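Hth-type dhaklm operon transcriptional activator DHAS (Lactococcus lactis subsp. lactis il1403, PDB 2IU5) binds an inverted repeat partially overlapping the -35 sequence of the dhaKLM promoter as a TetR-family homodimer and, in complex with DhaQ, activates the operon in response to dihydroxyacetone. Local coordinates at the interface of chains A and B. Sequence-based numbering; all coordinates share one arbitrary frame. Chains: chain A/B, Hth-type dhaklm operon transcriptional activator DHAS.

Contact 1: the interface of chains A and B. Residues chain A 149, 152-153, 174, 177, 181; chain B 144-145, 148, 181.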
loop_
_atom_site.group_PDB
_atom_site.type_symbol
_atom_site.label_atom_id
_atom_site.label_comp_id
_atom_site.label_asym_id
_atom_site.label_seq_id
_atom_site.Cartn_x
_atom_site.Cartn_y
_atom_site.Cartn_z
ATOM N N ASN A 149 5.208 3.794 5.954
ATOM C CA ASN A 149 4.493 2.980 6.919
ATOM C C ASN A 149 2.976 2.989 6.783
ATOM O O ASN A 149 2.337 1.956 6.998
ATOM C CB ASN A 149 4.990 3.319 8.320
ATOM C CG ASN A 149 6.391 2.812 8.524
ATOM O OD1 ASN A 149 6.569 1.622 8.745
ATOM N ND2 ASN A 149 7.381 3.690 8.441
ATOM N N ALA A 152 2.182 0.501 4.102
ATOM C CA ALA A 152 2.353 -0.876 4.590
ATOM C C ALA A 152 1.182 -1.287 5.465
ATOM O O ALA A 152 0.572 -2.330 5.241
ATOM C CB ALA A 152 3.643 -1.017 5.362
ATOM N N ILE A 153 0.858 -0.477 6.459
ATOM C CA ILE A 153 -0.211 -0.861 7.361
ATOM C C ILE A 153 -1.559 -0.874 6.637
ATOM O O ILE A 153 -2.397 -1.736 6.904
ATOM C CB ILE A 153 -0.230 0.014 8.612
ATOM C CG1 ILE A 153 1.126 -0.046 9.330
ATOM C CG2 ILE A 153 -1.390 -0.429 9.495
ATOM C CD1 ILE A 153 1.366 1.108 10.320
ATOM N N ILE A 174 3.771 -4.717 14.467
ATOM C CA ILE A 174 3.706 -3.404 13.868
ATOM C C ILE A 174 4.393 -2.385 14.767
ATOM O O ILE A 174 5.199 -1.598 14.290
ATOM C CB ILE A 174 2.268 -2.977 13.512
ATOM C CG1 ILE A 174 1.720 -3.921 12.427
ATOM C CG2 ILE A 174 2.259 -1.504 13.076
ATOM C CD1 ILE A 174 0.186 -3.882 12.300
ATOM N N LEU A 177 8.238 -2.753 14.573
ATOM C CA LEU A 177 8.827 -2.273 13.336
ATOM C C LEU A 177 8.808 -0.739 13.302
ATOM O O LEU A 177 9.735 -0.099 12.798
ATOM C CB LEU A 177 8.102 -2.863 12.134
ATOM C CG LEU A 177 8.139 -4.389 11.965
ATOM C CD1 LEU A 177 7.393 -4.708 10.661
ATOM C CD2 LEU A 177 9.551 -4.937 11.873
ATOM N N GLN A 181 12.264 1.902 13.338
ATOM C CA GLN A 181 12.502 2.876 12.281
ATOM C C GLN A 181 12.644 4.254 12.896
ATOM O O GLN A 181 13.525 5.028 12.503
ATOM C CB GLN A 181 11.299 2.869 11.360
ATOM C CG GLN A 181 11.277 1.671 10.453
ATOM C CD GLN A 181 10.044 1.724 9.606
ATOM O OE1 GLN A 181 9.971 2.515 8.683
ATOM N NE2 GLN A 181 9.069 0.892 9.918
ATOM N N PHE B 144 6.342 -11.688 7.878
ATOM C CA PHE B 144 5.661 -10.417 8.087
ATOM C C PHE B 144 6.515 -9.240 7.646
ATOM O O PHE B 144 5.997 -8.337 6.992
ATOM C CB PHE B 144 5.206 -10.228 9.539
ATOM C CG PHE B 144 4.341 -9.013 9.729
ATOM C CD1 PHE B 144 3.019 -9.025 9.307
ATOM C CD2 PHE B 144 4.849 -7.867 10.319
ATOM C CE1 PHE B 144 2.214 -7.907 9.475
ATOM C CE2 PHE B 144 4.048 -6.744 10.492
ATOM C CZ PHE B 144 2.739 -6.765 10.073
ATOM N N ILE B 145 7.800 -9.242 7.994
ATOM C CA ILE B 145 8.710 -8.180 7.564
ATOM C C ILE B 145 8.682 -8.039 6.050
ATOM O O ILE B 145 8.662 -6.931 5.500
ATOM C CB ILE B 145 10.130 -8.489 8.024
ATOM C CG1 ILE B 145 10.204 -8.236 9.530
ATOM C CG2 ILE B 145 11.157 -7.651 7.244
ATOM C CD1 ILE B 145 11.533 -8.715 10.126
ATOM N N TYR B 148 5.139 -6.682 4.859
ATOM C CA TYR B 148 5.002 -5.277 5.252
ATOM C C TYR B 148 5.835 -4.374 4.365
ATOM O O TYR B 148 5.346 -3.389 3.837
ATOM C CB TYR B 148 5.464 -5.152 6.695
ATOM C CG TYR B 148 5.273 -3.816 7.395
ATOM C CD1 TYR B 148 4.152 -3.615 8.195
ATOM C CD2 TYR B 148 6.204 -2.782 7.271
ATOM C CE1 TYR B 148 3.953 -2.418 8.847
ATOM C CE2 TYR B 148 6.021 -1.561 7.920
ATOM C CZ TYR B 148 4.892 -1.394 8.706
ATOM O OH TYR B 148 4.690 -0.196 9.367
ATOM N N GLN B 181 14.730 -2.143 10.791
ATOM C CA GLN B 181 13.848 -3.248 11.127
ATOM C C GLN B 181 14.568 -4.566 11.304
ATOM O O GLN B 181 14.285 -5.300 12.238
ATOM C CB GLN B 181 12.748 -3.391 10.077
ATOM C CG GLN B 181 11.896 -2.147 9.959
ATOM C CD GLN B 181 10.921 -2.261 8.815
ATOM O OE1 GLN B 181 10.033 -3.115 8.823
ATOM N NE2 GLN B 181 11.091 -1.392 7.815
#
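With CG anti to the backbone N (chi1 -173°), B:Tyr148 reaches out from its helix toward A:Asn149, whose CG stands anti to its own carbonyl carbon and turns the amide to meet the phenol. The tyrosine hydroxyl OH donates to the amide oxygen OD1 of A:Asn149 over 2.7 Å, in the carbonyl plane and on a lone pair. That oxygen also accepts from NE2 of A:Gln181 at 2.9 Å, so two donors grip it. OE1 of A:Gln181 accepts from ND2 of A:Asn149, nearly straight at the hydrogen (169°) though ND2 stands above the carbonyl plane; the paired bonds probably hold the asparagine amide in this orientation. The phenol ring is wedged between aliphatic groups. CB of A:Ala152 sits over the centre of one face, 3.4 Å from the ring centroid, while CD1 of A:Leu177 caps the opposite face toward the rim. CG1 of A:Ile153 runs alongside, 3.7 Å from CE1 of B:Tyr148. CG1 of A:Ile174 and CD1 of A:Leu177 reach CZ and CE2 of B:Phe144. A:Gln181 and B:Gln181 meet near the dimer axis with their amides stacked, planes 16° apart, and NE2 of A:Gln181 lies 3.7 Å from NE2 of B:Gln181.

Contact 2: the interface of chains A and B. Residues chain A 170, 173-174, 177; chain B 140-141, 144.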
loop_
_atom_site.group_PDB
_atom_site.type_symbol
_atom_site.label_atom_id
_atom_site.label_comp_id
_atom_site.label_asym_id
_atom_site.label_seq_id
_atom_site.Cartn_x
_atom_site.Cartn_y
_atom_site.Cartn_z
ATOM N N LEU A 170 -1.402 -8.736 15.019
ATOM C CA LEU A 170 -0.273 -8.083 14.358
ATOM C C LEU A 170 0.296 -6.932 15.158
ATOM O O LEU A 170 1.294 -6.327 14.756
ATOM C CB LEU A 170 -0.684 -7.563 12.994
ATOM C CG LEU A 170 -1.311 -8.613 12.085
ATOM C CD1 LEU A 170 -1.714 -7.906 10.804
ATOM C CD2 LEU A 170 -0.295 -9.716 11.804
ATOM N N GLN A 173 4.010 -6.803 16.364
ATOM C CA GLN A 173 4.968 -6.703 15.257
ATOM C C GLN A 173 4.951 -5.311 14.626
ATOM O O GLN A 173 6.006 -4.770 14.283
ATOM C CB GLN A 173 4.670 -7.776 14.207
ATOM C CG GLN A 173 5.004 -9.181 14.692
ATOM C CD GLN A 173 4.582 -10.235 13.701
ATOM O OE1 GLN A 173 5.379 -10.647 12.850
ATOM N NE2 GLN A 173 3.332 -10.674 13.799
ATOM N N ILE A 174 3.771 -4.717 14.467
ATOM C CA ILE A 174 3.706 -3.404 13.868
ATOM C C ILE A 174 4.393 -2.385 14.767
ATOM O O ILE A 174 5.199 -1.598 14.290
ATOM C CB ILE A 174 2.268 -2.977 13.512
ATOM C CG1 ILE A 174 1.720 -3.921 12.427
ATOM C CG2 ILE A 174 2.259 -1.504 13.076
ATOM C CD1 ILE A 174 0.186 -3.882 12.300
ATOM N N LEU A 177 8.238 -2.753 14.573
ATOM C CA LEU A 177 8.827 -2.273 13.336
ATOM C C LEU A 177 8.808 -0.739 13.302
ATOM O O LEU A 177 9.735 -0.099 12.798
ATOM C CB LEU A 177 8.102 -2.863 12.134
ATOM C CG LEU A 177 8.139 -4.389 11.965
ATOM C CD1 LEU A 177 7.393 -4.708 10.661
ATOM C CD2 LEU A 177 9.551 -4.937 11.873
ATOM N N LEU B 140 7.241 -16.804 10.834
ATOM C CA LEU B 140 6.132 -15.857 10.765
ATOM C C LEU B 140 6.632 -14.412 10.829
ATOM O O LEU B 140 6.139 -13.550 10.093
ATOM C CB LEU B 140 5.124 -16.122 11.886
ATOM C CG LEU B 140 4.240 -17.371 11.754
ATOM C CD1 LEU B 140 3.343 -17.522 12.975
ATOM C CD2 LEU B 140 3.413 -17.385 10.465
ATOM N N GLU B 141 7.602 -14.152 11.702
ATOM C CA GLU B 141 8.138 -12.795 11.849
ATOM C C GLU B 141 8.841 -12.357 10.573
ATOM O O GLU B 141 8.650 -11.233 10.114
ATOM C CB GLU B 141 9.067 -12.672 13.057
ATOM C CG GLU B 141 8.321 -12.643 14.392
ATOM C CD GLU B 141 9.236 -12.819 15.600
ATOM O OE1 GLU B 141 10.292 -13.493 15.500
ATOM O OE2 GLU B 141 8.903 -12.278 16.675
ATOM N N PHE B 144 6.342 -11.688 7.878
ATOM C CA PHE B 144 5.661 -10.417 8.087
ATOM C C PHE B 144 6.515 -9.240 7.646
ATOM O O PHE B 144 5.997 -8.337 6.992
ATOM C CB PHE B 144 5.206 -10.228 9.539
ATOM C CG PHE B 144 4.341 -9.013 9.729
ATOM C CD1 PHE B 144 3.019 -9.025 9.307
ATOM C CD2 PHE B 144 4.849 -7.867 10.319
ATOM C CE1 PHE B 144 2.214 -7.907 9.475
ATOM C CE2 PHE B 144 4.048 -6.744 10.492
ATOM C CZ PHE B 144 2.739 -6.765 10.073
HETATM O O HOH W 1 7.614 -9.250 12.201
#
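This is a helix-to-helix patch of the homodimer interface, largely apolar with a bridging water, and it helps hold the two subunits together by fitting the aromatic ring of one chain against helix 171-183 of the other. A:Gln173 lies over one face of the B:Phe144 ring: CB of the glutamine is 3.9 Å from ring atom CD2, and the amide plane is turned 44° from the ring. The chain of A:Gln173 is extended beyond CG (chi2 174°), which carries its head past the ring toward the backbone of the opposing helix. There the amide oxygen OE1 comes to 3.3 Å from CB of B:Phe144 and 3.6 Å from CA of B:Glu141, contacts with carbon rather than polar bonds. A polar link to the other chain runs through water 1, 2.7 Å from OE1 of A:Gln173 and 3.1 Å from the backbone carbonyl O of B:Glu141. The water thus joins a side-chain amide to the main chain, without calling on the carboxylate of B:Glu141. Farther along the ring, CD2 of A:Leu170 approaches CE1 of B:Phe144 at 3.9 Å, while A:Ile174 and A:Leu177 contact other parts of its rim. In the fold, the ring projects from the N-terminal part of helix 139-163 onto the partner's 3-10 helix 168-170 and the first turns of helix 171-183.

Contact 3: the interface of chains A and B. Residues chain A 144, 147-148; chain B 156, 159, 163, 170.
Apolar contacts centre on B:Ile156, whose branches divide among neighbouring side chains of the other subunit. Its CG2 branch, anti to the backbone N, meets the ring of A:Phe144, 3.6 Å from CE1. The CG1 arm, with chi2 at -75°, folds round so that CD1 lies 3.8 Å from CB of A:Arg147, while CG1 itself rests against A:Tyr148, 3.8 Å from its CA. CD2 of B:Leu170 adds a further contact to CE1 of A:Phe144 at 3.8 Å. Water 2 makes a polar link between the chains: it sits at the edge of the A:Arg147 guanidinium, in its plane, 2.9 Å from NH1, and also binds the carbonyl O of B:Ile156 at 3.0 Å. The charged groups are two arginines and a glutamate. The guanidinium of B:Arg163 approaches A:Arg147 with NH1 over the centre of one face, the two planes 36° apart. A salt bridge within chain B, from NE of B:Arg163 to the anti lone pair of OE2 of B:Glu159 at 2.7 Å, may ease the repulsion between these like charges. Together these contacts hold helix 139-163 of one subunit against its counterpart and the 3-10 helix 168-170 of the other, and so help stabilise the homodimer.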
loop_
_atom_site.group_PDB
_atom_site.type_symbol
_atom_site.label_atom_id
_atom_site.label_comp_id
_atom_site.label_asym_id
_atom_site.label_seq_id
_atom_site.Cartn_x
_atom_site.Cartn_y
_atom_site.Cartn_z
ATOM N N PHE A 144 8.470 10.844 4.316
ATOM C CA PHE A 144 8.722 9.516 3.764
ATOM C C PHE A 144 8.366 8.426 4.759
ATOM O O PHE A 144 7.690 7.454 4.409
ATOM C CB PHE A 144 10.177 9.367 3.350
ATOM C CG PHE A 144 10.462 8.086 2.624
ATOM C CD1 PHE A 144 10.262 7.991 1.255
ATOM C CD2 PHE A 144 10.926 6.983 3.315
ATOM C CE1 PHE A 144 10.524 6.808 0.580
ATOM C CE2 PHE A 144 11.193 5.790 2.635
ATOM C CZ PHE A 144 10.988 5.719 1.275
ATOM N N ARG A 147 4.565 8.090 4.900
ATOM C CA ARG A 147 3.928 7.529 3.727
ATOM C C ARG A 147 4.289 6.051 3.563
ATOM O O ARG A 147 3.446 5.226 3.194
ATOM C CB ARG A 147 4.289 8.326 2.497
ATOM C CG ARG A 147 3.562 9.665 2.518
ATOM C CD ARG A 147 3.835 10.399 1.215
ATOM N NE ARG A 147 5.241 10.747 1.135
ATOM C CZ ARG A 147 6.087 10.244 0.244
ATOM N NH1 ARG A 147 5.653 9.363 -0.647
ATOM N NH2 ARG A 147 7.357 10.623 0.247
ATOM N N TYR A 148 5.542 5.746 3.856
ATOM C CA TYR A 148 6.028 4.361 3.745
ATOM C C TYR A 148 5.240 3.453 4.672
ATOM O O TYR A 148 4.670 2.444 4.244
ATOM C CB TYR A 148 7.504 4.326 4.126
ATOM C CG TYR A 148 8.277 3.019 3.933
ATOM C CD1 TYR A 148 9.014 2.796 2.778
ATOM C CD2 TYR A 148 8.270 2.043 4.918
ATOM C CE1 TYR A 148 9.722 1.617 2.607
ATOM C CE2 TYR A 148 8.974 0.846 4.771
ATOM C CZ TYR A 148 9.696 0.657 3.606
ATOM O OH TYR A 148 10.406 -0.512 3.421
ATOM N N ILE B 156 5.335 3.154 -2.509
ATOM C CA ILE B 156 6.155 4.348 -2.511
ATOM C C ILE B 156 6.812 4.542 -3.870
ATOM O O ILE B 156 6.945 5.668 -4.349
ATOM C CB ILE B 156 7.206 4.246 -1.402
ATOM C CG1 ILE B 156 6.555 4.518 -0.050
ATOM C CG2 ILE B 156 8.466 5.041 -1.738
ATOM C CD1 ILE B 156 6.250 5.982 0.169
ATOM N N GLU B 159 4.102 5.622 -6.381
ATOM C CA GLU B 159 3.734 7.031 -6.201
ATOM C C GLU B 159 4.815 7.941 -6.782
ATOM O O GLU B 159 4.520 8.929 -7.452
ATOM C CB GLU B 159 3.524 7.342 -4.716
ATOM C CG GLU B 159 3.255 8.812 -4.412
ATOM C CD GLU B 159 1.831 9.245 -4.742
ATOM O OE1 GLU B 159 0.932 8.374 -4.858
ATOM O OE2 GLU B 159 1.614 10.471 -4.885
ATOM N N ARG B 163 4.306 10.621 -9.722
ATOM C CA ARG B 163 4.652 12.018 -9.437
ATOM C C ARG B 163 5.759 12.555 -10.330
ATOM O O ARG B 163 5.892 13.759 -10.494
ATOM C CB ARG B 163 5.115 12.194 -7.984
ATOM C CG ARG B 163 4.016 12.125 -6.931
ATOM C CD ARG B 163 4.615 12.426 -5.570
ATOM N NE ARG B 163 3.727 12.073 -4.467
ATOM C CZ ARG B 163 3.983 12.319 -3.184
ATOM N NH1 ARG B 163 5.110 12.929 -2.822
ATOM N NH2 ARG B 163 3.108 11.957 -2.257
ATOM N N LEU B 170 15.310 7.689 -3.525
ATOM C CA LEU B 170 14.656 6.915 -2.457
ATOM C C LEU B 170 15.566 5.826 -1.893
ATOM O O LEU B 170 15.314 5.255 -0.823
ATOM C CB LEU B 170 13.381 6.244 -2.993
ATOM C CG LEU B 170 12.255 7.117 -3.556
ATOM C CD1 LEU B 170 11.021 6.295 -3.896
ATOM C CD2 LEU B 170 11.912 8.240 -2.609
HETATM O O HOH W 2 6.674 8.385 -3.141
#

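Contacts 1 and 2 adjoin, the centres of their C-alpha atoms about 7 Å apart, and share A:Ile174, A:Leu177 and B:Phe144. By the same centres, contact 3 lies about 15 Å from contact 1 and about 21 Å from contact 2. Contacts 1 and 3 both bring the two helices 139-163 together, contacts 1 and 2 also set that helix against the partner's helix 171-183, and contacts 2 and 3 add 3-10 helix 168-170. Two-fold symmetry gives each contact its twin. The contacts are parts of one helical dimer interface, which probably helps set the spacing of the two DNA-binding domains.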